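Molinate hydrolase (Gulosibacter molinativorax, PDB 4UB9) hydrolyses the thiocarbamate pesticide molinate and belongs to the zinc-binding enzymes of the amidohydrolase family. Local coordinates at residues N146-V151 with R234-C239; D156-G161 with A166-A171. All blocks are in the same frame, centred on the assembly; numbering follows the deposited sequence.

Contact 1: N146-V151 with R234-C239; sequences NALEPV and RGVDFC
One residue along from Val236, which packs on Leu148, the carboxylate oxygen Asp237 OD2 is gripped twice: it forms a salt bridge with Arg155 NE and accepts a hydrogen bond from the backbone N of Phe170. The loop 234-239 is thus pinned to helix 148-159 and to strand 167-170, while its direct contact with 146-151 is entirely apolar. Leu148 supplies the whole surface on the helix side. Its CG lies anti to the backbone N (chi1 -173°), which aims the forked end at the loop, and each methyl finds a different partner. Leu148 CD2 lies 3.7 Å from Arg234 CD and 4.0 Å from Arg234 CB, so it touches the aliphatic stem of the arginine. Leu148 CD1 approaches Val236 CG1 at 4.2 Å, the two side chains crossing at roughly a right angle. In this TIM-barrel amidohydrolase, the contact joins the first turn of helix 148-159 to the connection that leads from helix 221-232 into strand 239-242. Gly235 makes the bend between Arg234 and Val236, the two residues that meet Leu148; at its backbone angles, with phi positive at 119°, a CB would be jammed against the carbonyl O of Arg234. On the other segment, Ala147 occupies the N-cap position, and Val151 N reaches Ala147 O at 3.1 Å. Just ahead, Asn146 folds back so that its OD1 accepts a hydrogen bond from Ala147 N, 2.6 Å away, in the carbonyl plane and on a lone pair, although the N-H...O angle is a bent 140°. Asp143 OD2 holds the ND2 of the same amide, which fixes its rotation.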
ATOM      1  N   ASN A 146      -2.634 -25.994 -10.678  1.00 32.14           N
ATOM      2  CA  ASN A 146      -2.405 -26.570  -9.388  1.00 35.56           C
ATOM      3  C   ASN A 146      -0.917 -26.779  -9.240  1.00 36.07           C
ATOM      4  O   ASN A 146      -0.167 -26.576 -10.193  1.00 36.72           O
ATOM      5  CB  ASN A 146      -3.137 -27.898  -9.280  1.00 35.86           C
ATOM      6  CG  ASN A 146      -3.512 -28.245  -7.849  1.00 35.70           C
ATOM      7  OD1 ASN A 146      -2.742 -28.028  -6.911  1.00 36.87           O
ATOM      8  ND2 ASN A 146      -4.705 -28.787  -7.678  1.00 35.88           N
ATOM      9  N   ALA A 147      -0.507 -27.206  -8.054  1.00 33.76           N
ATOM     10  CA  ALA A 147       0.876 -27.604  -7.808  1.00 33.78           C
ATOM     11  C   ALA A 147       1.106 -29.046  -8.227  1.00 36.06           C
ATOM     12  O   ALA A 147       0.431 -29.966  -7.757  1.00 37.31           O
ATOM     13  CB  ALA A 147       1.230 -27.437  -6.362  1.00 35.21           C
ATOM     14  N   LEU A 148       2.102 -29.235  -9.089  1.00 35.16           N
ATOM     15  CA  LEU A 148       2.345 -30.508  -9.709  1.00 35.07           C
ATOM     16  C   LEU A 148       2.499 -31.656  -8.732  1.00 35.23           C
ATOM     17  O   LEU A 148       1.877 -32.693  -8.887  1.00 37.55           O
ATOM     18  CB  LEU A 148       3.561 -30.436 -10.630  1.00 35.64           C
ATOM     19  CG  LEU A 148       3.814 -31.693 -11.477  1.00 36.16           C
ATOM     20  CD1 LEU A 148       2.653 -32.046 -12.403  1.00 35.39           C
ATOM     21  CD2 LEU A 148       5.059 -31.488 -12.301  1.00 39.31           C
ATOM     22  N   GLU A 149       3.376 -31.508  -7.758  1.00 34.93           N
ATOM     23  CA  GLU A 149       3.658 -32.604  -6.843  1.00 36.78           C
ATOM     24  C   GLU A 149       2.382 -33.147  -6.143  1.00 34.65           C
ATOM     25  O   GLU A 149       2.089 -34.330  -6.257  1.00 32.22           O
ATOM     26  CB  GLU A 149       4.775 -32.221  -5.849  1.00 46.51           C
ATOM     27  CG  GLU A 149       5.119 -33.285  -4.799  1.00 59.44           C
ATOM     28  CD  GLU A 149       6.066 -32.770  -3.698  1.00 62.53           C
ATOM     29  OE1 GLU A 149       7.230 -32.474  -4.020  1.00 78.03           O
ATOM     30  OE2 GLU A 149       5.666 -32.666  -2.518  1.00 59.98           O
ATOM     31  N   PRO A 150       1.634 -32.305  -5.431  1.00 34.90           N
ATOM     32  CA  PRO A 150       0.499 -32.865  -4.688  1.00 35.48           C
ATOM     33  C   PRO A 150      -0.656 -33.286  -5.566  1.00 36.05           C
ATOM     34  O   PRO A 150      -1.358 -34.209  -5.212  1.00 36.25           O
ATOM     35  CB  PRO A 150       0.061 -31.722  -3.781  1.00 38.58           C
ATOM     36  CG  PRO A 150       0.656 -30.495  -4.357  1.00 40.15           C
ATOM     37  CD  PRO A 150       1.903 -30.910  -5.056  1.00 36.71           C
ATOM     38  N   VAL A 151      -0.843 -32.633  -6.705  1.00 35.00           N
ATOM     39  CA  VAL A 151      -1.907 -33.051  -7.592  1.00 33.53           C
ATOM     40  C   VAL A 151      -1.600 -34.409  -8.223  1.00 35.50           C
ATOM     41  O   VAL A 151      -2.488 -35.222  -8.435  1.00 36.15           O
ATOM     42  CB  VAL A 151      -2.238 -32.000  -8.648  1.00 34.17           C
ATOM     43  CG1 VAL A 151      -1.281 -32.035  -9.817  1.00 37.30           C
ATOM     44  CG2 VAL A 151      -3.670 -32.188  -9.158  1.00 35.91           C
ATOM     45  N   ARG A 234       7.250 -34.801 -17.269  1.00 42.89           N
ATOM     46  CA  ARG A 234       6.959 -35.079 -15.858  1.00 45.01           C
ATOM     47  C   ARG A 234       5.644 -35.789 -15.623  1.00 45.42           C
ATOM     48  O   ARG A 234       5.416 -36.302 -14.550  1.00 55.49           O
ATOM     49  CB  ARG A 234       6.913 -33.818 -15.014  1.00 47.20           C
ATOM     50  CG  ARG A 234       8.247 -33.169 -14.839  1.00 47.00           C
ATOM     51  CD  ARG A 234       8.024 -31.717 -14.464  1.00 55.01           C
ATOM     52  NE  ARG A 234       9.276 -31.063 -14.173  1.00 59.15           N
ATOM     53  CZ  ARG A 234       9.889 -31.159 -13.002  1.00 62.77           C
ATOM     54  NH1 ARG A 234      11.055 -30.566 -12.835  1.00 63.57           N
ATOM     55  NH2 ARG A 234       9.333 -31.841 -12.003  1.00 62.79           N
ATOM     56  N   GLY A 235       4.735 -35.747 -16.562  1.00 45.04           N
ATOM     57  CA  GLY A 235       3.550 -36.579 -16.462  1.00 41.14           C
ATOM     58  C   GLY A 235       2.185 -35.910 -16.403  1.00 44.13           C
ATOM     59  O   GLY A 235       1.233 -36.484 -15.893  1.00 59.39           O
ATOM     60  N   VAL A 236       2.032 -34.796 -17.069  1.00 39.00           N
ATOM     61  CA  VAL A 236       0.751 -34.119 -17.124  1.00 35.37           C
ATOM     62  C   VAL A 236      -0.205 -34.787 -18.093  1.00 37.60           C
ATOM     63  O   VAL A 236       0.223 -35.425 -19.058  1.00 40.93           O
ATOM     64  CB  VAL A 236       0.924 -32.654 -17.494  1.00 35.88           C
ATOM     65  CG1 VAL A 236       1.875 -31.989 -16.500  1.00 41.84           C
ATOM     66  CG2 VAL A 236       1.435 -32.495 -18.906  1.00 35.41           C
ATOM     67  N   ASP A 237      -1.500 -34.597 -17.869  1.00 32.44           N
ATOM     68  CA  ASP A 237      -2.516 -35.109 -18.778  1.00 31.18           C
ATOM     69  C   ASP A 237      -2.841 -34.152 -19.939  1.00 29.99           C
ATOM     70  O   ASP A 237      -3.355 -34.541 -20.975  1.00 29.50           O
ATOM     71  CB  ASP A 237      -3.774 -35.403 -18.012  1.00 32.24           C
ATOM     72  CG  ASP A 237      -3.552 -36.412 -16.926  1.00 35.66           C
ATOM     73  OD1 ASP A 237      -3.338 -37.605 -17.266  1.00 37.31           O
ATOM     74  OD2 ASP A 237      -3.589 -36.029 -15.728  1.00 36.61           O
ATOM     75  N   PHE A 238      -2.518 -32.900 -19.757  1.00 31.11           N
ATOM     76  CA  PHE A 238      -2.680 -31.894 -20.808  1.00 31.06           C
ATOM     77  C   PHE A 238      -1.830 -30.700 -20.436  1.00 31.27           C
ATOM     78  O   PHE A 238      -1.184 -30.710 -19.384  1.00 28.39           O
ATOM     79  CB  PHE A 238      -4.135 -31.509 -21.018  1.00 32.65           C
ATOM     80  CG  PHE A 238      -4.866 -31.194 -19.762  1.00 32.05           C
ATOM     81  CD1 PHE A 238      -4.791 -29.945 -19.234  1.00 36.21           C
ATOM     82  CD2 PHE A 238      -5.661 -32.140 -19.118  1.00 34.60           C
ATOM     83  CE1 PHE A 238      -5.505 -29.599 -18.095  1.00 34.57           C
ATOM     84  CE2 PHE A 238      -6.358 -31.816 -17.973  1.00 32.45           C
ATOM     85  CZ  PHE A 238      -6.281 -30.544 -17.458  1.00 34.39           C
ATOM     86  N   CYS A 239      -1.767 -29.693 -21.319  1.00 30.34           N
ATOM     87  CA  CYS A 239      -0.883 -28.558 -21.060  1.00 27.61           C
ATOM     88  C   CYS A 239      -1.581 -27.291 -21.352  1.00 26.73           C
ATOM     89  O   CYS A 239      -2.166 -27.126 -22.435  1.00 22.98           O
ATOM     90  CB  CYS A 239       0.369 -28.659 -21.926  1.00 29.31           C
ATOM     91  SG  CYS A 239       1.522 -27.308 -21.653  1.00 34.76           S
TER

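Contact 2: D156-G161 with A166-A171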
ATOM      1  N   ASP A 156      -3.083 -40.084  -8.459  1.00 36.92           N
ATOM      2  CA  ASP A 156      -2.600 -41.467  -8.492  1.00 39.29           C
ATOM      3  C   ASP A 156      -3.289 -42.291  -7.406  1.00 37.81           C
ATOM      4  O   ASP A 156      -3.641 -43.422  -7.609  1.00 38.46           O
ATOM      5  CB  ASP A 156      -1.077 -41.539  -8.336  1.00 41.33           C
ATOM      6  CG  ASP A 156      -0.322 -40.899  -9.542  1.00 49.40           C
ATOM      7  OD1 ASP A 156      -0.956 -40.582 -10.561  1.00 43.03           O
ATOM      8  OD2 ASP A 156       0.909 -40.727  -9.466  1.00 53.70           O
ATOM      9  N   ARG A 157      -3.512 -41.679  -6.273  1.00 38.84           N
ATOM     10  CA  ARG A 157      -4.182 -42.363  -5.194  1.00 42.23           C
ATOM     11  C   ARG A 157      -5.647 -42.580  -5.467  1.00 44.39           C
ATOM     12  O   ARG A 157      -6.211 -43.607  -5.120  1.00 51.93           O
ATOM     13  CB  ARG A 157      -3.969 -41.619  -3.889  1.00 43.70           C
ATOM     14  CG  ARG A 157      -2.605 -41.942  -3.294  1.00 40.21           C
ATOM     15  CD  ARG A 157      -2.174 -40.967  -2.204  1.00 41.56           C
ATOM     16  NE  ARG A 157      -3.304 -40.503  -1.395  1.00 47.07           N
ATOM     17  CZ  ARG A 157      -3.762 -41.105  -0.294  1.00 46.48           C
ATOM     18  NH1 ARG A 157      -3.218 -42.221   0.144  1.00 45.42           N
ATOM     19  NH2 ARG A 157      -4.800 -40.598   0.354  1.00 44.25           N
ATOM     20  N   ILE A 158      -6.297 -41.599  -6.063  1.00 42.94           N
ATOM     21  CA  ILE A 158      -7.714 -41.773  -6.426  1.00 39.07           C
ATOM     22  C   ILE A 158      -7.851 -42.785  -7.566  1.00 39.18           C
ATOM     23  O   ILE A 158      -8.681 -43.670  -7.536  1.00 37.13           O
ATOM     24  CB  ILE A 158      -8.351 -40.455  -6.845  1.00 40.67           C
ATOM     25  CG1 ILE A 158      -8.471 -39.556  -5.637  1.00 40.54           C
ATOM     26  CG2 ILE A 158      -9.719 -40.689  -7.495  1.00 41.97           C
ATOM     27  CD1 ILE A 158      -8.875 -38.125  -5.959  1.00 41.95           C
ATOM     28  N   ALA A 159      -6.991 -42.661  -8.554  1.00 37.63           N
ATOM     29  CA  ALA A 159      -6.998 -43.597  -9.686  1.00 39.71           C
ATOM     30  C   ALA A 159      -6.729 -45.047  -9.283  1.00 44.65           C
ATOM     31  O   ALA A 159      -7.252 -45.968  -9.916  1.00 44.96           O
ATOM     32  CB  ALA A 159      -5.991 -43.180 -10.764  1.00 38.01           C
ATOM     33  N   SER A 160      -5.880 -45.244  -8.282  1.00 41.67           N
ATOM     34  CA  SER A 160      -5.504 -46.602  -7.828  1.00 43.66           C
ATOM     35  C   SER A 160      -6.473 -47.125  -6.744  1.00 44.92           C
ATOM     36  O   SER A 160      -6.328 -48.229  -6.273  1.00 51.41           O
ATOM     37  CB  SER A 160      -4.107 -46.592  -7.231  1.00 38.21           C
ATOM     38  OG  SER A 160      -4.196 -46.058  -5.904  1.00 44.44           O
ATOM     39  N   GLY A 161      -7.440 -46.321  -6.332  1.00 43.63           N
ATOM     40  CA  GLY A 161      -8.382 -46.755  -5.326  1.00 45.14           C
ATOM     41  C   GLY A 161      -7.944 -46.554  -3.888  1.00 47.75           C
ATOM     42  O   GLY A 161      -8.716 -46.816  -2.970  1.00 51.80           O
ATOM     43  N   ALA A 166     -13.725 -37.739  -7.122  1.00 29.14           N
ATOM     44  CA  ALA A 166     -13.768 -37.635  -8.569  1.00 33.22           C
ATOM     45  C   ALA A 166     -12.412 -37.971  -9.149  1.00 36.42           C
ATOM     46  O   ALA A 166     -11.383 -37.696  -8.520  1.00 35.32           O
ATOM     47  CB  ALA A 166     -14.174 -36.231  -9.005  1.00 34.71           C
ATOM     48  N   ARG A 167     -12.388 -38.601 -10.330  1.00 37.20           N
ATOM     49  CA  ARG A 167     -11.096 -38.842 -10.937  1.00 37.88           C
ATOM     50  C   ARG A 167     -10.576 -37.517 -11.502  1.00 34.00           C
ATOM     51  O   ARG A 167     -11.334 -36.620 -11.923  1.00 34.02           O
ATOM     52  CB  ARG A 167     -11.074 -39.962 -11.957  1.00 37.58           C
ATOM     53  CG  ARG A 167     -11.546 -39.622 -13.330  1.00 39.88           C
ATOM     54  CD  ARG A 167     -11.359 -40.810 -14.277  1.00 36.66           C
ATOM     55  NE  ARG A 167     -12.172 -41.939 -13.866  1.00 38.75           N
ATOM     56  CZ  ARG A 167     -13.505 -42.000 -13.888  1.00 39.89           C
ATOM     57  NH1 ARG A 167     -14.250 -41.003 -14.355  1.00 43.58           N
ATOM     58  NH2 ARG A 167     -14.116 -43.101 -13.450  1.00 45.39           N
ATOM     59  N   ILE A 168      -9.273 -37.413 -11.445  1.00 34.88           N
ATOM     60  CA  ILE A 168      -8.554 -36.211 -11.777  1.00 34.24           C
ATOM     61  C   ILE A 168      -7.670 -36.380 -12.982  1.00 33.13           C
ATOM     62  O   ILE A 168      -6.931 -37.344 -13.107  1.00 37.09           O
ATOM     63  CB  ILE A 168      -7.634 -35.807 -10.639  1.00 36.57           C
ATOM     64  CG1 ILE A 168      -8.427 -35.572  -9.373  1.00 39.39           C
ATOM     65  CG2 ILE A 168      -6.884 -34.516 -10.993  1.00 38.70           C
ATOM     66  CD1 ILE A 168      -7.547 -35.364  -8.160  1.00 41.94           C
ATOM     67  N   PHE A 169      -7.736 -35.388 -13.843  1.00 36.42           N
ATOM     68  CA  PHE A 169      -6.710 -35.147 -14.855  1.00 35.37           C
ATOM     69  C   PHE A 169      -6.222 -33.714 -14.730  1.00 33.69           C
ATOM     70  O   PHE A 169      -7.007 -32.814 -14.499  1.00 30.07           O
ATOM     71  CB  PHE A 169      -7.257 -35.406 -16.253  1.00 34.93           C
ATOM     72  CG  PHE A 169      -7.741 -36.795 -16.427  1.00 32.48           C
ATOM     73  CD1 PHE A 169      -6.854 -37.865 -16.469  1.00 32.51           C
ATOM     74  CD2 PHE A 169      -9.125 -37.048 -16.519  1.00 34.79           C
ATOM     75  CE1 PHE A 169      -7.306 -39.189 -16.602  1.00 29.69           C
ATOM     76  CE2 PHE A 169      -9.582 -38.351 -16.636  1.00 33.16           C
ATOM     77  CZ  PHE A 169      -8.675 -39.426 -16.689  1.00 31.20           C
ATOM     78  N   PHE A 170      -4.917 -33.512 -14.918  1.00 35.26           N
ATOM     79  CA  PHE A 170      -4.350 -32.201 -14.661  1.00 31.91           C
ATOM     80  C   PHE A 170      -3.344 -31.657 -15.686  1.00 34.12           C
ATOM     81  O   PHE A 170      -2.726 -32.396 -16.429  1.00 28.92           O
ATOM     82  CB  PHE A 170      -3.771 -32.182 -13.270  1.00 34.10           C
ATOM     83  CG  PHE A 170      -2.650 -33.122 -13.078  1.00 30.73           C
ATOM     84  CD1 PHE A 170      -1.402 -32.839 -13.605  1.00 29.79           C
ATOM     85  CD2 PHE A 170      -2.811 -34.258 -12.330  1.00 27.71           C
ATOM     86  CE1 PHE A 170      -0.343 -33.719 -13.400  1.00 30.96           C
ATOM     87  CE2 PHE A 170      -1.765 -35.136 -12.115  1.00 28.32           C
ATOM     88  CZ  PHE A 170      -0.524 -34.875 -12.640  1.00 28.80           C
ATOM     89  N   ALA A 171      -3.235 -30.338 -15.703  1.00 32.32           N
ATOM     90  CA  ALA A 171      -2.207 -29.613 -16.464  1.00 33.75           C
ATOM     91  C   ALA A 171      -0.935 -29.402 -15.697  1.00 33.05           C
ATOM     92  O   ALA A 171       0.112 -29.135 -16.282  1.00 37.71           O
ATOM     93  CB  ALA A 171      -2.713 -28.236 -16.860  1.00 33.63           C
TER
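Ile158 buries by far the most surface here, and it reaches strand 167-170 with two different methyls. Ile158 CG2 and Ile158 CD1 both rest against the backbone carbonyl of Ala166, each 3.6 Å from Ala166 O. Ala166 takes part through this oxygen, because its own CB points away from the helix. Ile158 CG2 also comes within 4.1 Å of Arg167 CA, so this branch packs on the strand's main chain. It is put there by the first torsion (chi1 -69°), which sets CG2 anti to the backbone N and leaves CG1 beside that N. From CG1 the chain runs out extended, and Ile158 CD1 meets Ile168 CD1 at 3.8 Å, with the two side chains crossing at about a right angle. With an alanine here, Ile168 CD1 would probably lose this partner on the helix and a gap would open between the helix and the Ala166 carbonyl. Arg167 sends its guanidinium elsewhere, into salt bridges with Asp446 and Glu470. Beyond Ile158 the helix closes in a Schellman motif: Gly161, at a positive phi of 86°, returns its N to Ile158 O at 3.2 Å. The chain then turns back into strand 167-170, which pairs in parallel with strand 138-143, and Ile158 packs the crossover helix onto the second strand of this beta-alpha-beta unit of the TIM barrel.

The two contacts have centres 11 Å apart and share helix 148-159, contact 1 using its first turn and contact 2 its last. Along the chain the order is 146-151, 156-161, 166-171 and then 234-239, so contact 2 is local to one beta-alpha-beta unit while contact 1 brings in a loop from much farther on. They also touch directly: Asp237 N lies 2.9 Å from Phe170 O, a probable hydrogen bond, and Val236 CG1 packs on Ala171 O. The end of strand 167-170 and the residue after it thus meet the later loop, while the strand also packs against the helix, consistent with this region linking neighbouring parts of the barrel away from the zinc ligands His282 and His302.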